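Local coordinates for protein ferredoxin CarAc (Pseudomonas resinovorans, PDB 7BUH) that shuttles electrons through its Rieske [2Fe-2S] cluster from the reductase CarAd to the terminal oxygenase CarAa of carbazole 1,9a-dioxygenase, at residues S12-G17 against L30-V35. Numbering follows the deposited sequence.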
ATOM      1  N   SER A  12      14.896   8.843  -2.668  1.00 14.67           N
ATOM      2  CA  SER A  12      16.217   8.167  -2.813  1.00 17.06           C
ATOM      3  C   SER A  12      16.478   7.154  -1.673  1.00 18.11           C
ATOM      4  O   SER A  12      17.394   6.312  -1.809  1.00 18.50           O
ATOM      5  CB  SER A  12      17.282   9.203  -2.941  1.00 17.48           C
ATOM      6  OG  SER A  12      17.288  10.060  -1.818  1.00 18.15           O
ATOM      7  N   ASP A  13      15.686   7.216  -0.598  1.00 20.28           N
ATOM      8  CA  ASP A  13      15.729   6.292   0.571  1.00 22.90           C
ATOM      9  C   ASP A  13      15.085   4.952   0.213  1.00 20.45           C
ATOM     10  O   ASP A  13      15.258   4.009   0.977  1.00 20.93           O
ATOM     11  CB  ASP A  13      14.940   6.849   1.764  1.00 26.68           C
ATOM     12  CG  ASP A  13      15.639   7.962   2.522  1.00 32.03           C
ATOM     13  OD1 ASP A  13      16.870   8.018   2.423  1.00 31.11           O
ATOM     14  OD2 ASP A  13      14.925   8.760   3.226  1.00 41.94           O
ATOM     15  N   MET A  14      14.343   4.867  -0.889  1.00 18.40           N
ATOM     16  CA  MET A  14      13.736   3.583  -1.327  1.00 18.29           C
ATOM     17  C   MET A  14      14.460   3.070  -2.568  1.00 17.14           C
ATOM     18  O   MET A  14      14.446   3.745  -3.615  1.00 16.27           O
ATOM     19  CB  MET A  14      12.242   3.755  -1.605  1.00 17.94           C
ATOM     20  CG  MET A  14      11.438   4.020  -0.347  1.00 19.18           C
ATOM     21  SD  MET A  14       9.646   3.885  -0.665  1.00 20.01           S
ATOM     22  CE  MET A  14       9.438   2.123  -0.935  1.00 19.44           C
ATOM     23  N   GLN A  15      15.090   1.907  -2.442  1.00 17.38           N
ATOM     24  CA  GLN A  15      15.674   1.213  -3.604  1.00 19.41           C
ATOM     25  C   GLN A  15      14.497   0.658  -4.390  1.00 18.00           C
ATOM     26  O   GLN A  15      13.485   0.317  -3.793  1.00 19.12           O
ATOM     27  CB  GLN A  15      16.628   0.084  -3.189  1.00 22.29           C
ATOM     28  CG  GLN A  15      17.940   0.559  -2.576  1.00 23.92           C
ATOM     29  CD  GLN A  15      18.740   1.301  -3.618  1.00 27.56           C
ATOM     30  OE1 GLN A  15      19.161   0.732  -4.624  1.00 30.73           O
ATOM     31  NE2 GLN A  15      18.896   2.592  -3.409  1.00 30.80           N
ATOM     32  N   PRO A  16      14.640   0.478  -5.715  1.00 18.15           N
ATOM     33  CA  PRO A  16      13.628  -0.225  -6.494  1.00 19.06           C
ATOM     34  C   PRO A  16      13.401  -1.634  -5.910  1.00 18.56           C
ATOM     35  O   PRO A  16      14.351  -2.308  -5.452  1.00 16.50           O
ATOM     36  CB  PRO A  16      14.187  -0.221  -7.927  1.00 20.13           C
ATOM     37  CG  PRO A  16      15.240   0.889  -7.911  1.00 20.25           C
ATOM     38  CD  PRO A  16      15.800   0.906  -6.512  1.00 19.50           C
ATOM     39  N   GLY A  17      12.144  -2.072  -5.908  1.00 16.89           N
ATOM     40  CA  GLY A  17      11.789  -3.393  -5.387  1.00 17.56           C
ATOM     41  C   GLY A  17      11.731  -3.422  -3.872  1.00 17.89           C
ATOM     42  O   GLY A  17      11.800  -4.538  -3.320  1.00 20.86           O
ATOM     43  N   LEU A  30      -0.729   1.389   5.783  1.00 11.07           N
ATOM     44  CA  LEU A  30      -0.506   1.344   4.315  1.00 11.37           C
ATOM     45  C   LEU A  30       0.882   0.753   4.029  1.00 10.90           C
ATOM     46  O   LEU A  30       1.784   0.809   4.880  1.00 10.45           O
ATOM     47  CB  LEU A  30      -0.637   2.752   3.732  1.00 11.83           C
ATOM     48  CG  LEU A  30      -1.907   3.504   4.139  1.00 12.41           C
ATOM     49  CD1 LEU A  30      -1.905   4.921   3.596  1.00 13.62           C
ATOM     50  CD2 LEU A  30      -3.149   2.752   3.701  1.00 13.05           C
ATOM     51  N   ALA A  31       1.024   0.203   2.837  1.00 11.57           N
ATOM     52  CA  ALA A  31       2.324  -0.222   2.273  1.00 11.10           C
ATOM     53  C   ALA A  31       2.591   0.674   1.071  1.00 10.83           C
ATOM     54  O   ALA A  31       1.683   0.865   0.255  1.00  9.55           O
ATOM     55  CB  ALA A  31       2.275  -1.674   1.910  1.00 11.86           C
ATOM     56  N   VAL A  32       3.783   1.239   0.995  1.00  9.92           N
ATOM     57  CA  VAL A  32       4.237   2.031  -0.172  1.00 10.96           C
ATOM     58  C   VAL A  32       5.330   1.237  -0.887  1.00 10.70           C
ATOM     59  O   VAL A  32       6.301   0.796  -0.221  1.00 12.11           O
ATOM     60  CB  VAL A  32       4.742   3.410   0.268  1.00 11.89           C
ATOM     61  CG1 VAL A  32       5.267   4.198  -0.898  1.00 12.69           C
ATOM     62  CG2 VAL A  32       3.632   4.159   0.968  1.00 13.14           C
ATOM     63  N   TYR A  33       5.178   1.036  -2.188  1.00 11.58           N
ATOM     64  CA  TYR A  33       6.064   0.158  -2.989  1.00 11.60           C
ATOM     65  C   TYR A  33       6.794   1.013  -4.010  1.00 12.17           C
ATOM     66  O   TYR A  33       6.141   1.874  -4.596  1.00 11.46           O
ATOM     67  CB  TYR A  33       5.255  -0.892  -3.752  1.00 11.31           C
ATOM     68  CG  TYR A  33       4.202  -1.602  -2.958  1.00 10.78           C
ATOM     69  CD1 TYR A  33       2.913  -1.116  -2.848  1.00 10.19           C
ATOM     70  CD2 TYR A  33       4.481  -2.805  -2.350  1.00 10.71           C
ATOM     71  CE1 TYR A  33       1.925  -1.783  -2.144  1.00 10.00           C
ATOM     72  CE2 TYR A  33       3.505  -3.487  -1.644  1.00 10.64           C
ATOM     73  CZ  TYR A  33       2.228  -2.978  -1.528  1.00 10.82           C
ATOM     74  OH  TYR A  33       1.287  -3.708  -0.854  1.00 11.73           O
ATOM     75  N   ARG A  34       8.110   0.813  -4.158  1.00 12.13           N
ATOM     76  CA  ARG A  34       8.873   1.392  -5.277  1.00 12.14           C
ATOM     77  C   ARG A  34       9.073   0.254  -6.278  1.00 12.27           C
ATOM     78  O   ARG A  34       9.772  -0.725  -5.943  1.00 12.50           O
ATOM     79  CB  ARG A  34      10.211   1.986  -4.849  1.00 12.21           C
ATOM     80  CG  ARG A  34      10.908   2.643  -6.032  1.00 12.75           C
ATOM     81  CD  ARG A  34      12.240   3.291  -5.706  1.00 14.55           C
ATOM     82  NE  ARG A  34      12.816   3.872  -6.903  1.00 14.84           N
ATOM     83  CZ  ARG A  34      13.577   4.970  -6.946  1.00 16.32           C
ATOM     84  NH1 ARG A  34      13.799   5.686  -5.856  1.00 15.78           N
ATOM     85  NH2 ARG A  34      14.029   5.406  -8.116  1.00 16.64           N
ATOM     86  N   VAL A  35       8.418   0.360  -7.424  1.00 12.28           N
ATOM     87  CA  VAL A  35       8.549  -0.617  -8.527  1.00 13.08           C
ATOM     88  C   VAL A  35       9.348   0.100  -9.605  1.00 12.97           C
ATOM     89  O   VAL A  35       8.784   1.033 -10.218  1.00 12.28           O
ATOM     90  CB  VAL A  35       7.176  -1.121  -8.994  1.00 13.82           C
ATOM     91  CG1 VAL A  35       7.302  -2.080 -10.156  1.00 14.22           C
ATOM     92  CG2 VAL A  35       6.439  -1.758  -7.812  1.00 14.51           C
TER
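In the six-stranded antiparallel sheet of the Rieske fold, the loop joining strand 5-10 to strand 18-24 folds over the end of strand 27-35, where Met-14 and Pro-16 pack against Arg-34. The Arg-34 side chain, CG anti to the backbone N (chi1 -176°), reaches out nearly straight as far as NE, alongside the backbone of Met-14 to Pro-16. Arg-34 CD lies 3.1 Å from Met-14 O and also touches Pro-16 N, and Pro-16 CD sits over one face of the guanidinium. Arg-34 NH1 gives Met-14 O a weak, strongly bent hydrogen bond of 3.0 Å (121° at the hydrogen), while NE and NH2 turn to Gly-36 O and the carboxylate of Asp-37. An alanine in place of Arg-34 would probably leave Asp-37 without its salt-bridge mate and the loop carbonyl of Met-14 without this donor. Deeper in, the buried Met-14 side chain bends at chi3 (70°) and sets CE 3.5 Å from Val-32 O, with SD near Val-32 CG1; Phe-39 of the neighbouring strand touches both Met-14 and Arg-34. Where the loop enters strand 18-24, Gly-17 N donates a 2.7 Å hydrogen bond to Arg-34 O.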